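Local atomic coordinates of single-stranded DNA-binding protein (Thermus aquaticus, PDB entry 2IHE), a protein that probably binds single-stranded DNA and recruits partner proteins to it during DNA replication, recombination and repair, working as a homodimer. Residues G194-G199 and R223-T228; G135-D140 and L155-N160; D31-G36 and Y53-L58; G12-R17 and Q74-E79. All coordinates share one frame; numbering follows the deposited sequence.

Contact 1 (G194-G199 and R223-T228)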
loop_
_atom_site.group_PDB
_atom_site.type_symbol
_atom_site.label_atom_id
_atom_site.label_comp_id
_atom_site.label_asym_id
_atom_site.label_seq_id
_atom_site.Cartn_x
_atom_site.Cartn_y
_atom_site.Cartn_z
ATOM N N GLY A 194 -11.815 14.644 -8.702
ATOM C CA GLY A 194 -10.666 13.829 -8.355
ATOM C C GLY A 194 -11.142 12.802 -7.349
ATOM O O GLY A 194 -12.025 13.093 -6.537
ATOM N N LEU A 195 -10.578 11.602 -7.386
ATOM C CA LEU A 195 -11.007 10.576 -6.455
ATOM C C LEU A 195 -9.855 9.697 -5.993
ATOM O O LEU A 195 -9.033 9.280 -6.805
ATOM C CB LEU A 195 -12.096 9.711 -7.110
ATOM C CG LEU A 195 -12.766 8.600 -6.285
ATOM C CD1 LEU A 195 -13.456 9.213 -5.071
ATOM C CD2 LEU A 195 -13.779 7.843 -7.146
ATOM N N LEU A 196 -9.793 9.440 -4.685
ATOM C CA LEU A 196 -8.779 8.557 -4.113
ATOM C C LEU A 196 -9.510 7.261 -3.798
ATOM O O LEU A 196 -10.518 7.273 -3.090
ATOM C CB LEU A 196 -8.182 9.132 -2.819
ATOM C CG LEU A 196 -7.216 8.223 -2.035
ATOM C CD1 LEU A 196 -5.965 7.934 -2.861
ATOM C CD2 LEU A 196 -6.843 8.901 -0.724
ATOM N N VAL A 197 -9.005 6.152 -4.330
ATOM C CA VAL A 197 -9.618 4.843 -4.122
ATOM C C VAL A 197 -8.705 3.835 -3.420
ATOM O O VAL A 197 -7.530 3.690 -3.755
ATOM C CB VAL A 197 -10.068 4.214 -5.479
ATOM C CG1 VAL A 197 -10.789 2.887 -5.229
ATOM C CG2 VAL A 197 -10.963 5.181 -6.252
ATOM N N ILE A 198 -9.256 3.150 -2.428
ATOM C CA ILE A 198 -8.524 2.113 -1.720
ATOM C C ILE A 198 -9.450 0.897 -1.600
ATOM O O ILE A 198 -10.515 0.964 -0.985
ATOM C CB ILE A 198 -8.063 2.582 -0.333
ATOM C CG1 ILE A 198 -7.172 3.814 -0.478
ATOM C CG2 ILE A 198 -7.279 1.471 0.355
ATOM C CD1 ILE A 198 -6.551 4.270 0.821
ATOM N N GLY A 199 -9.052 -0.197 -2.240
ATOM C CA GLY A 199 -9.845 -1.411 -2.200
ATOM C C GLY A 199 -9.127 -2.678 -2.640
ATOM O O GLY A 199 -7.931 -2.871 -2.421
ATOM N N ARG A 223 -12.596 1.964 0.528
ATOM C CA ARG A 223 -12.510 3.327 1.033
ATOM C C ARG A 223 -12.447 4.352 -0.107
ATOM O O ARG A 223 -11.838 4.089 -1.144
ATOM C CB ARG A 223 -11.294 3.450 1.942
ATOM C CG ARG A 223 -11.218 4.773 2.597
ATOM C CD ARG A 223 -10.581 4.663 3.947
ATOM N NE ARG A 223 -10.479 5.978 4.570
ATOM C CZ ARG A 223 -9.861 6.201 5.723
ATOM N NH1 ARG A 223 -9.286 5.187 6.377
ATOM N NH2 ARG A 223 -9.820 7.433 6.222
ATOM N N LEU A 224 -13.106 5.499 0.076
ATOM C CA LEU A 224 -13.124 6.565 -0.933
ATOM C C LEU A 224 -12.989 7.963 -0.314
ATOM O O LEU A 224 -13.571 8.251 0.735
ATOM C CB LEU A 224 -14.409 6.502 -1.778
ATOM C CG LEU A 224 -14.700 5.305 -2.696
ATOM C CD1 LEU A 224 -16.009 5.549 -3.428
ATOM C CD2 LEU A 224 -13.583 5.114 -3.689
ATOM N N GLU A 225 -12.213 8.825 -0.970
ATOM C CA GLU A 225 -11.999 10.195 -0.495
ATOM C C GLU A 225 -11.861 11.117 -1.698
ATOM O O GLU A 225 -11.406 10.700 -2.757
ATOM C CB GLU A 225 -10.722 10.296 0.336
ATOM C CG GLU A 225 -10.658 9.386 1.570
ATOM C CD GLU A 225 -11.670 9.745 2.651
ATOM O OE1 GLU A 225 -12.195 10.878 2.641
ATOM O OE2 GLU A 225 -11.925 8.889 3.520
ATOM N N ARG A 226 -12.265 12.368 -1.534
ATOM C CA ARG A 226 -12.168 13.330 -2.607
ATOM C C ARG A 226 -11.048 14.324 -2.312
ATOM O O ARG A 226 -11.099 15.078 -1.327
ATOM C CB ARG A 226 -13.499 14.065 -2.792
ATOM C CG ARG A 226 -13.927 14.126 -4.246
ATOM C CD ARG A 226 -13.925 15.543 -4.762
ATOM N NE ARG A 226 -14.888 16.351 -4.027
ATOM C CZ ARG A 226 -14.953 17.675 -4.087
ATOM N NH1 ARG A 226 -14.109 18.348 -4.857
ATOM N NH2 ARG A 226 -15.851 18.327 -3.362
ATOM N N PRO A 227 -9.986 14.310 -3.138
ATOM C CA PRO A 227 -8.919 15.268 -2.856
ATOM C C PRO A 227 -9.281 16.625 -3.425
ATOM O O PRO A 227 -9.632 16.726 -4.595
ATOM C CB PRO A 227 -7.710 14.641 -3.545
ATOM C CG PRO A 227 -8.315 14.015 -4.748
ATOM C CD PRO A 227 -9.562 13.353 -4.178
ATOM N N THR A 228 -9.230 17.654 -2.583
ATOM C CA THR A 228 -9.526 18.993 -3.042
ATOM C C THR A 228 -8.400 19.315 -4.017
ATOM O O THR A 228 -7.240 18.985 -3.754
ATOM C CB THR A 228 -9.530 19.985 -1.880
ATOM O OG1 THR A 228 -8.335 19.848 -1.105
ATOM C CG2 THR A 228 -10.697 19.712 -0.990
#
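Gly194 opens the contact without a backbone bond to the other segment: its carbonyl O meets CG of Arg226 at 3.2 Å and CD of Pro227 at 3.4 Å, and the proline ring lies against a strand position that has no side chain. At Leu195 the CB leads away from the partner strand, yet CG sits anti to the backbone N (chi1 -177°) and CD1 swings back to within 3.4 Å of Glu225 O. Leu196 and Glu225 form an antiparallel hydrogen-bonded pair; Leu196 N reaches Glu225 O at 2.8 Å almost in line with the carbonyl, and Glu225 N returns a longer bond to Leu196 O. Val197 faces Leu224 across a non-hydrogen-bonded pair. Their side chains run side by side, and methyl CD2 of Leu224 touches Val197 CG2 at 3.7 Å. Ile198 and Arg223 close the register with two more backbone bonds; Arg223 NE makes a salt bridge, with a weak hydrogen bond, to Glu225 OE2 in the guanidinium plane, and its NH1 bonds Ala127 O of the second subunit. Leu195, Val197 and Leu224 belong to the core of the second OB domain, beside helix 180-186 and strand 151-159; on the opposite face Phe77 of the second subunit packs on Leu196.

Contact 2 (G135-D140 and L155-N160)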
loop_
_atom_site.group_PDB
_atom_site.type_symbol
_atom_site.label_atom_id
_atom_site.label_comp_id
_atom_site.label_asym_id
_atom_site.label_seq_id
_atom_site.Cartn_x
_atom_site.Cartn_y
_atom_site.Cartn_z
ATOM N N GLY A 135 -7.408 9.253 -9.504
ATOM C CA GLY A 135 -7.579 9.747 -10.845
ATOM C C GLY A 135 -8.778 10.656 -10.878
ATOM O O GLY A 135 -9.145 11.247 -9.859
ATOM N N ASN A 136 -9.402 10.752 -12.047
ATOM C CA ASN A 136 -10.564 11.606 -12.230
ATOM C C ASN A 136 -11.709 10.794 -12.782
ATOM O O ASN A 136 -11.487 9.856 -13.543
ATOM C CB ASN A 136 -10.235 12.729 -13.215
ATOM C CG ASN A 136 -9.222 13.697 -12.665
ATOM O OD1 ASN A 136 -9.564 14.608 -11.912
ATOM N ND2 ASN A 136 -7.958 13.499 -13.024
ATOM N N LEU A 137 -12.930 11.154 -12.392
ATOM C CA LEU A 137 -14.109 10.469 -12.893
ATOM C C LEU A 137 -14.229 10.809 -14.380
ATOM O O LEU A 137 -14.001 11.950 -14.784
ATOM C CB LEU A 137 -15.377 10.934 -12.166
ATOM C CG LEU A 137 -15.553 10.617 -10.688
ATOM C CD1 LEU A 137 -16.999 10.847 -10.335
ATOM C CD2 LEU A 137 -15.186 9.181 -10.402
ATOM N N THR A 138 -14.574 9.820 -15.194
ATOM C CA THR A 138 -14.716 10.043 -16.624
ATOM C C THR A 138 -16.178 10.324 -16.977
ATOM O O THR A 138 -16.488 10.763 -18.090
ATOM C CB THR A 138 -14.211 8.827 -17.432
ATOM O OG1 THR A 138 -14.777 7.629 -16.891
ATOM C CG2 THR A 138 -12.680 8.742 -17.397
ATOM N N ARG A 139 -17.070 10.075 -16.021
ATOM C CA ARG A 139 -18.500 10.310 -16.209
ATOM C C ARG A 139 -19.153 10.446 -14.840
ATOM O O ARG A 139 -18.510 10.186 -13.821
ATOM C CB ARG A 139 -19.134 9.148 -16.975
ATOM C CG ARG A 139 -18.980 7.800 -16.303
ATOM C CD ARG A 139 -19.857 6.759 -16.970
ATOM N NE ARG A 139 -19.928 5.533 -16.184
ATOM C CZ ARG A 139 -18.966 4.618 -16.135
ATOM N NH1 ARG A 139 -17.853 4.783 -16.834
ATOM N NH2 ARG A 139 -19.118 3.537 -15.384
ATOM N N ASP A 140 -20.417 10.858 -14.812
ATOM C CA ASP A 140 -21.140 11.018 -13.552
ATOM C C ASP A 140 -21.454 9.673 -12.919
ATOM O O ASP A 140 -21.653 8.678 -13.624
ATOM C CB ASP A 140 -22.453 11.758 -13.766
ATOM C CG ASP A 140 -22.248 13.207 -14.093
ATOM O OD1 ASP A 140 -21.470 13.866 -13.369
ATOM O OD2 ASP A 140 -22.867 13.688 -15.066
ATOM N N LEU A 155 -18.411 3.478 -10.954
ATOM C CA LEU A 155 -17.684 4.691 -11.309
ATOM C C LEU A 155 -16.631 4.424 -12.369
ATOM O O LEU A 155 -16.000 3.373 -12.360
ATOM C CB LEU A 155 -16.984 5.257 -10.067
ATOM C CG LEU A 155 -17.826 5.541 -8.823
ATOM C CD1 LEU A 155 -16.921 5.660 -7.619
ATOM C CD2 LEU A 155 -18.637 6.811 -9.036
ATOM N N GLY A 156 -16.451 5.382 -13.276
ATOM C CA GLY A 156 -15.436 5.262 -14.309
ATOM C C GLY A 156 -14.303 6.199 -13.924
ATOM O O GLY A 156 -14.532 7.389 -13.730
ATOM N N LEU A 157 -13.084 5.675 -13.809
ATOM C CA LEU A 157 -11.939 6.489 -13.402
ATOM C C LEU A 157 -10.793 6.491 -14.425
ATOM O O LEU A 157 -10.443 5.449 -14.979
ATOM C CB LEU A 157 -11.420 5.985 -12.050
ATOM C CG LEU A 157 -10.551 6.902 -11.183
ATOM C CD1 LEU A 157 -11.432 7.971 -10.572
ATOM C CD2 LEU A 157 -9.863 6.104 -10.081
ATOM N N ALA A 158 -10.217 7.673 -14.663
ATOM C CA ALA A 158 -9.102 7.843 -15.600
ATOM C C ALA A 158 -7.844 8.119 -14.790
ATOM O O ALA A 158 -7.799 9.082 -14.031
ATOM C CB ALA A 158 -9.383 9.002 -16.544
ATOM N N VAL A 159 -6.826 7.270 -14.953
ATOM C CA VAL A 159 -5.572 7.403 -14.198
ATOM C C VAL A 159 -4.319 7.533 -15.057
ATOM O O VAL A 159 -3.998 6.638 -15.836
ATOM C CB VAL A 159 -5.325 6.187 -13.241
ATOM C CG1 VAL A 159 -3.990 6.346 -12.538
ATOM C CG2 VAL A 159 -6.461 6.059 -12.215
ATOM N N ASN A 160 -3.608 8.646 -14.894
ATOM C CA ASN A 160 -2.374 8.885 -15.625
ATOM C C ASN A 160 -1.335 9.336 -14.616
ATOM O O ASN A 160 -1.354 10.491 -14.190
ATOM C CB ASN A 160 -2.574 9.966 -16.679
ATOM C CG ASN A 160 -1.485 9.949 -17.733
ATOM O OD1 ASN A 160 -0.300 10.107 -17.426
ATOM N ND2 ASN A 160 -1.882 9.755 -18.984
HETATM O O HOH W 1 -18.247 7.555 -12.609
#
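Asn136 and Ala158 grip each other through a reciprocal pair of backbone bonds, Ala158 N to Asn136 O at 2.8 Å and Asn136 N to Ala158 O at 3.0 Å. Two residues on, Thr138 N donates to Gly156 O at 2.8 Å, but from 41° above the carbonyl plane, so not on a lone pair. A water carries the link one step further: it accepts from Gly156 N and donates to Arg139 O, extending the ladder where the two backbones no longer bond directly.

Glycine at 156 leaves room for Arg139, whose guanidinium lays one face over Gly156 N, with NH1 3.5 Å from Gly156 CA. The arginine chain is extended from CG to NE, which lets it reach across the partner strand, where NH2 makes a salt bridge with Glu175. On the same side, Thr138 CG2 presses on Ala158 CB at 3.4 Å, tighter than an ordinary methyl contact; chi1 of 49° sets CG2 anti to the carbonyl carbon, which brings this methyl to the alanine.

The other face is apolar. Leu137 and Leu157 form an antiparallel non-hydrogen-bonded pair, CD2 of Leu137 lying 3.9 Å from CD1 of Leu157, and that same CD1 also rests on the peptide of Asn136. Gly135 lets the strands close in, its CA only 3.3 Å from Ala158 O.

These strands form a beta hairpin in the second OB domain: strand 194-203 covers the leucine face through Leu195 and Val197, strand 172-179 continues the sheet beyond 155-159, and Phe173 packs on Thr138 and Ala158.

Contact 3 (D31-G36 and Y53-L58)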
loop_
_atom_site.group_PDB
_atom_site.type_symbol
_atom_site.label_atom_id
_atom_site.label_comp_id
_atom_site.label_asym_id
_atom_site.label_seq_id
_atom_site.Cartn_x
_atom_site.Cartn_y
_atom_site.Cartn_z
ATOM N N ASP A 31 4.017 -14.811 -17.533
ATOM C CA ASP A 31 2.662 -14.686 -16.986
ATOM C C ASP A 31 2.486 -15.655 -15.823
ATOM O O ASP A 31 2.771 -16.843 -15.954
ATOM C CB ASP A 31 1.609 -15.001 -18.063
ATOM C CG ASP A 31 1.278 -13.802 -18.935
ATOM O OD1 ASP A 31 2.156 -12.940 -19.126
ATOM O OD2 ASP A 31 0.140 -13.733 -19.440
ATOM N N LEU A 32 2.026 -15.139 -14.688
ATOM C CA LEU A 32 1.801 -15.962 -13.506
ATOM C C LEU A 32 0.325 -15.905 -13.154
ATOM O O LEU A 32 -0.252 -14.832 -13.080
ATOM C CB LEU A 32 2.613 -15.444 -12.322
ATOM C CG LEU A 32 4.108 -15.253 -12.551
ATOM C CD1 LEU A 32 4.803 -14.992 -11.226
ATOM C CD2 LEU A 32 4.669 -16.495 -13.190
ATOM N N ASN A 33 -0.287 -17.062 -12.946
ATOM C CA ASN A 33 -1.700 -17.117 -12.592
ATOM C C ASN A 33 -1.777 -17.306 -11.085
ATOM O O ASN A 33 -1.378 -18.344 -10.564
ATOM C CB ASN A 33 -2.373 -18.279 -13.321
ATOM C CG ASN A 33 -2.179 -18.208 -14.830
ATOM O OD1 ASN A 33 -2.749 -17.348 -15.501
ATOM N ND2 ASN A 33 -1.359 -19.110 -15.367
ATOM N N LEU A 34 -2.277 -16.284 -10.391
ATOM C CA LEU A 34 -2.388 -16.316 -8.943
ATOM C C LEU A 34 -3.825 -16.431 -8.443
ATOM O O LEU A 34 -4.761 -15.906 -9.043
ATOM C CB LEU A 34 -1.743 -15.059 -8.335
ATOM C CG LEU A 34 -0.231 -14.828 -8.457
ATOM C CD1 LEU A 34 0.149 -13.544 -7.723
ATOM C CD2 LEU A 34 0.526 -16.007 -7.871
ATOM N N ALA A 35 -3.982 -17.123 -7.322
ATOM C CA ALA A 35 -5.286 -17.308 -6.711
ATOM C C ALA A 35 -5.193 -17.038 -5.215
ATOM O O ALA A 35 -4.140 -17.214 -4.603
ATOM C CB ALA A 35 -5.774 -18.718 -6.955
ATOM N N GLY A 36 -6.305 -16.595 -4.641
ATOM C CA GLY A 36 -6.370 -16.310 -3.217
ATOM C C GLY A 36 -7.823 -16.051 -2.877
ATOM O O GLY A 36 -8.699 -16.351 -3.690
ATOM N N TYR A 53 -8.749 -14.899 -8.908
ATOM C CA TYR A 53 -7.742 -15.496 -9.777
ATOM C C TYR A 53 -7.273 -14.393 -10.698
ATOM O O TYR A 53 -8.040 -13.918 -11.532
ATOM C CB TYR A 53 -8.347 -16.640 -10.595
ATOM C CG TYR A 53 -9.017 -17.691 -9.737
ATOM C CD1 TYR A 53 -10.345 -17.548 -9.333
ATOM C CD2 TYR A 53 -8.301 -18.795 -9.273
ATOM C CE1 TYR A 53 -10.944 -18.477 -8.484
ATOM C CE2 TYR A 53 -8.886 -19.729 -8.423
ATOM C CZ TYR A 53 -10.207 -19.567 -8.029
ATOM O OH TYR A 53 -10.786 -20.484 -7.173
ATOM N N HIS A 54 -6.021 -13.978 -10.540
ATOM C CA HIS A 54 -5.460 -12.904 -11.359
ATOM C C HIS A 54 -4.179 -13.297 -12.079
ATOM O O HIS A 54 -3.248 -13.819 -11.468
ATOM C CB HIS A 54 -5.155 -11.673 -10.494
ATOM C CG HIS A 54 -6.371 -11.012 -9.929
ATOM N ND1 HIS A 54 -7.392 -10.528 -10.720
ATOM C CD2 HIS A 54 -6.734 -10.762 -8.650
ATOM C CE1 HIS A 54 -8.331 -10.011 -9.950
ATOM N NE2 HIS A 54 -7.957 -10.140 -8.691
ATOM N N ARG A 55 -4.130 -13.035 -13.379
ATOM C CA ARG A 55 -2.934 -13.312 -14.155
ATOM C C ARG A 55 -2.075 -12.048 -14.061
ATOM O O ARG A 55 -2.546 -10.954 -14.360
ATOM C CB ARG A 55 -3.290 -13.568 -15.615
ATOM C CG ARG A 55 -2.151 -14.108 -16.447
ATOM C CD ARG A 55 -2.325 -13.675 -17.872
ATOM N NE ARG A 55 -2.010 -12.261 -18.001
ATOM C CZ ARG A 55 -2.516 -11.464 -18.934
ATOM N NH1 ARG A 55 -3.373 -11.943 -19.826
ATOM N NH2 ARG A 55 -2.159 -10.187 -18.982
ATOM N N VAL A 56 -0.829 -12.190 -13.628
ATOM C CA VAL A 56 0.058 -11.039 -13.517
ATOM C C VAL A 56 1.178 -11.204 -14.526
ATOM O O VAL A 56 1.722 -12.296 -14.692
ATOM C CB VAL A 56 0.673 -10.904 -12.092
ATOM C CG1 VAL A 56 -0.388 -11.162 -11.045
ATOM C CG2 VAL A 56 1.851 -11.838 -11.923
ATOM N N ARG A 57 1.522 -10.115 -15.199
ATOM C CA ARG A 57 2.573 -10.164 -16.197
ATOM C C ARG A 57 3.884 -9.514 -15.765
ATOM O O ARG A 57 3.911 -8.381 -15.287
ATOM C CB ARG A 57 2.091 -9.517 -17.487
ATOM C CG ARG A 57 3.187 -9.402 -18.526
ATOM C CD ARG A 57 2.633 -9.083 -19.900
ATOM N NE ARG A 57 1.790 -10.155 -20.409
ATOM C CZ ARG A 57 1.404 -10.254 -21.675
ATOM N NH1 ARG A 57 1.785 -9.343 -22.563
ATOM N NH2 ARG A 57 0.647 -11.272 -22.055
ATOM N N LEU A 58 4.971 -10.253 -15.941
ATOM C CA LEU A 58 6.305 -9.779 -15.605
ATOM C C LEU A 58 7.076 -9.722 -16.930
ATOM O O LEU A 58 7.011 -10.655 -17.727
ATOM C CB LEU A 58 6.954 -10.753 -14.618
ATOM C CG LEU A 58 8.238 -10.361 -13.885
ATOM C CD1 LEU A 58 8.077 -9.017 -13.173
ATOM C CD2 LEU A 58 8.572 -11.471 -12.905
#
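A salt-bridge network of Asp31, Arg55 and Arg57 marks one end of this beta hairpin, formed by strands 29-38 and 50-59. Asp31 spreads its carboxylate between the two arginines. OD1 takes a bond from Arg57 NE at 3.1 Å on its syn lone pair, though it lies 30° out of that guanidinium plane and the bond is bent to 137°. OD2 lies over one face of the Arg55 guanidinium, 3.0 Å from NE, so charge alone holds this pair. The bend of Arg55 at chi3 (74°) helps turn its head over the aspartate, and the shared carboxylate probably eases the closeness of the two cations.

Farther along the same face, Asn33 OD1 rests on the aliphatic part of Arg55, with the amide and guanidinium planes steeply inclined, and Ala35 CB meets Tyr53 CD2 at 3.4 Å.

Strand pairing of this kind builds the curled sheet of an OB fold, here the first of the chain's two, and Leu32, Leu34 and Val56 turn to its interior. Val56 divides its methyls between the leucines: CG2 touches Leu32 CB at 3.7 Å, and CG1 lies 4.1 Å from Leu34 CD1. Backbone bonds run both ways in the Leu32-Val56 and Leu34-His54 pairs, the shortest from His54 N to Leu34 O at 2.7 Å. Leu14 and Ile104 pack on Leu32 from strands 5-14 and 95-107, and His54 NE2 bonds Leu201 O of the second OB domain.

Contact 4 (G12-R17 and Q74-E79)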
loop_
_atom_site.group_PDB
_atom_site.type_symbol
_atom_site.label_atom_id
_atom_site.label_comp_id
_atom_site.label_asym_id
_atom_site.label_seq_id
_atom_site.Cartn_x
_atom_site.Cartn_y
_atom_site.Cartn_z
ATOM N N GLY A 12 -0.520 -14.374 -3.356
ATOM C CA GLY A 12 -1.363 -15.493 -3.733
ATOM C C GLY A 12 -0.496 -16.682 -4.078
ATOM O O GLY A 12 0.734 -16.584 -4.027
ATOM N N THR A 13 -1.134 -17.795 -4.436
ATOM C CA THR A 13 -0.423 -19.033 -4.769
ATOM C C THR A 13 -0.507 -19.325 -6.262
ATOM O O THR A 13 -1.565 -19.149 -6.871
ATOM C CB THR A 13 -1.004 -20.259 -3.989
ATOM O OG1 THR A 13 -2.277 -20.627 -4.529
ATOM C CG2 THR A 13 -1.206 -19.909 -2.525
ATOM N N LEU A 14 0.612 -19.753 -6.849
ATOM C CA LEU A 14 0.655 -20.075 -8.273
ATOM C C LEU A 14 -0.223 -21.272 -8.514
ATOM O O LEU A 14 -0.118 -22.269 -7.812
ATOM C CB LEU A 14 2.078 -20.394 -8.719
ATOM C CG LEU A 14 2.942 -19.189 -9.055
ATOM C CD1 LEU A 14 4.353 -19.638 -9.382
ATOM C CD2 LEU A 14 2.323 -18.459 -10.236
ATOM N N THR A 15 -1.091 -21.170 -9.510
ATOM C CA THR A 15 -2.005 -22.250 -9.831
ATOM C C THR A 15 -1.521 -23.156 -10.968
ATOM O O THR A 15 -2.175 -24.133 -11.318
ATOM C CB THR A 15 -3.385 -21.691 -10.175
ATOM O OG1 THR A 15 -3.246 -20.641 -11.136
ATOM C CG2 THR A 15 -4.059 -21.147 -8.927
ATOM N N ALA A 16 -0.367 -22.835 -11.535
ATOM C CA ALA A 16 0.215 -23.623 -12.610
ATOM C C ALA A 16 1.675 -23.210 -12.675
ATOM O O ALA A 16 2.054 -22.178 -12.113
ATOM C CB ALA A 16 -0.485 -23.316 -13.924
ATOM N N ARG A 17 2.501 -24.008 -13.339
ATOM C CA ARG A 17 3.918 -23.680 -13.454
ATOM C C ARG A 17 4.037 -22.570 -14.502
ATOM O O ARG A 17 3.533 -22.712 -15.619
ATOM C CB ARG A 17 4.701 -24.918 -13.891
ATOM C CG ARG A 17 6.183 -24.884 -13.564
ATOM C CD ARG A 17 6.808 -26.264 -13.760
ATOM N NE ARG A 17 8.216 -26.324 -13.363
ATOM C CZ ARG A 17 9.220 -25.772 -14.043
ATOM N NH1 ARG A 17 8.985 -25.107 -15.168
ATOM N NH2 ARG A 17 10.463 -25.885 -13.595
ATOM N N GLN A 74 3.455 -22.393 -5.449
ATOM C CA GLN A 74 4.310 -21.446 -4.752
ATOM C C GLN A 74 3.562 -20.169 -4.387
ATOM O O GLN A 74 2.781 -19.630 -5.176
ATOM C CB GLN A 74 5.523 -21.080 -5.606
ATOM C CG GLN A 74 6.410 -22.253 -5.941
ATOM C CD GLN A 74 7.861 -21.855 -6.112
ATOM O OE1 GLN A 74 8.667 -22.624 -6.646
ATOM N NE2 GLN A 74 8.208 -20.653 -5.643
ATOM N N LEU A 75 3.821 -19.698 -3.172
ATOM C CA LEU A 75 3.228 -18.479 -2.648
ATOM C C LEU A 75 4.097 -17.346 -3.169
ATOM O O LEU A 75 5.317 -17.382 -2.999
ATOM C CB LEU A 75 3.279 -18.505 -1.128
ATOM C CG LEU A 75 2.442 -17.472 -0.403
ATOM C CD1 LEU A 75 0.980 -17.751 -0.710
ATOM C CD2 LEU A 75 2.720 -17.541 1.086
ATOM N N ILE A 76 3.482 -16.342 -3.788
ATOM C CA ILE A 76 4.245 -15.232 -4.351
ATOM C C ILE A 76 3.763 -13.848 -3.908
ATOM O O ILE A 76 2.566 -13.627 -3.780
ATOM C CB ILE A 76 4.172 -15.256 -5.887
ATOM C CG1 ILE A 76 4.510 -16.656 -6.430
ATOM C CG2 ILE A 76 5.087 -14.186 -6.451
ATOM C CD1 ILE A 76 5.974 -17.057 -6.345
ATOM N N PHE A 77 4.697 -12.927 -3.665
ATOM C CA PHE A 77 4.354 -11.547 -3.324
ATOM C C PHE A 77 4.566 -10.696 -4.581
ATOM O O PHE A 77 5.615 -10.765 -5.211
ATOM C CB PHE A 77 5.238 -10.994 -2.205
ATOM C CG PHE A 77 5.132 -9.481 -2.029
ATOM C CD1 PHE A 77 3.919 -8.879 -1.677
ATOM C CD2 PHE A 77 6.245 -8.659 -2.233
ATOM C CE1 PHE A 77 3.820 -7.482 -1.533
ATOM C CE2 PHE A 77 6.159 -7.272 -2.092
ATOM C CZ PHE A 77 4.944 -6.680 -1.741
ATOM N N VAL A 78 3.568 -9.898 -4.934
ATOM C CA VAL A 78 3.626 -9.033 -6.106
ATOM C C VAL A 78 3.506 -7.558 -5.747
ATOM O O VAL A 78 2.688 -7.186 -4.919
ATOM C CB VAL A 78 2.474 -9.342 -7.069
ATOM C CG1 VAL A 78 2.536 -8.414 -8.267
ATOM C CG2 VAL A 78 2.526 -10.795 -7.488
ATOM N N GLU A 79 4.333 -6.726 -6.364
ATOM C CA GLU A 79 4.268 -5.278 -6.181
ATOM C C GLU A 79 4.099 -4.813 -7.617
ATOM O O GLU A 79 4.974 -5.059 -8.431
ATOM C CB GLU A 79 5.577 -4.723 -5.646
ATOM C CG GLU A 79 5.516 -3.219 -5.441
ATOM C CD GLU A 79 6.885 -2.565 -5.326
ATOM O OE1 GLU A 79 7.802 -3.165 -4.724
ATOM O OE2 GLU A 79 7.034 -1.431 -5.822
#
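Leu14 and Ile76 meet at a slant on the buried face of these strands, CG of Leu14 lying 4.0 Å from CG1 of Ile76. The isoleucine's CG1 is anti to its carbonyl carbon (chi1 -50°), which carries that branch toward the leucine, while Leu14 CB also sits over the carbonyl oxygen of Gln74. On the opposite face Thr13 and Leu75 are angled across one another, and the touching is done by methyls: Thr13 CG2 to Leu75 CD1 at 3.6 Å. CD1 leans back over the partner backbone as well, 3.5 Å from Gly12 O.

The pairing joins strands 5-14 and 75-86, far apart in sequence, and so helps curl the sheet of the first OB domain toward a barrel; the short segments run at 122°, well short of the 180° of a straight antiparallel pair. Gly12 and Ile76 are the antiparallel hydrogen-bonded pair. Gly12 O accepts from Ile76 N at 2.8 Å, nearly straight at 173°, whereas Gly12 N reaches Ile76 O over a longer 3.2 Å. Leu14 N bonds to Gln74 O at 2.7 Å, just before strand 75-86 begins. Gln74 points its side-chain end elsewhere, OE1 accepting from Glu71 N. Leu70 packs on both Leu14 and Ile76.

Overall arrangement
The chain carries two OB domains, and the contacts divide evenly between them: 4 and 3 in the first, 2 and 1 in the second. Contact 3 falls within the span of chain between the two segments of contact 4; contacts 2 and 1 then follow in series. Within each domain the partners touch. Centres of contacts 3 and 4 lie about 7 Å apart, those of contacts 1 and 2 about 11 Å, each through adjacent strands. Between domains the centres are 25 to 30 Å apart, yet strands 5-14 and 128-145 pair, which links the sheets of the two domains. Contacts 1 and 4 also reach the second subunit; the homodimer thus holds four OB domains, the number that SSBs with one per chain reach as tetramers.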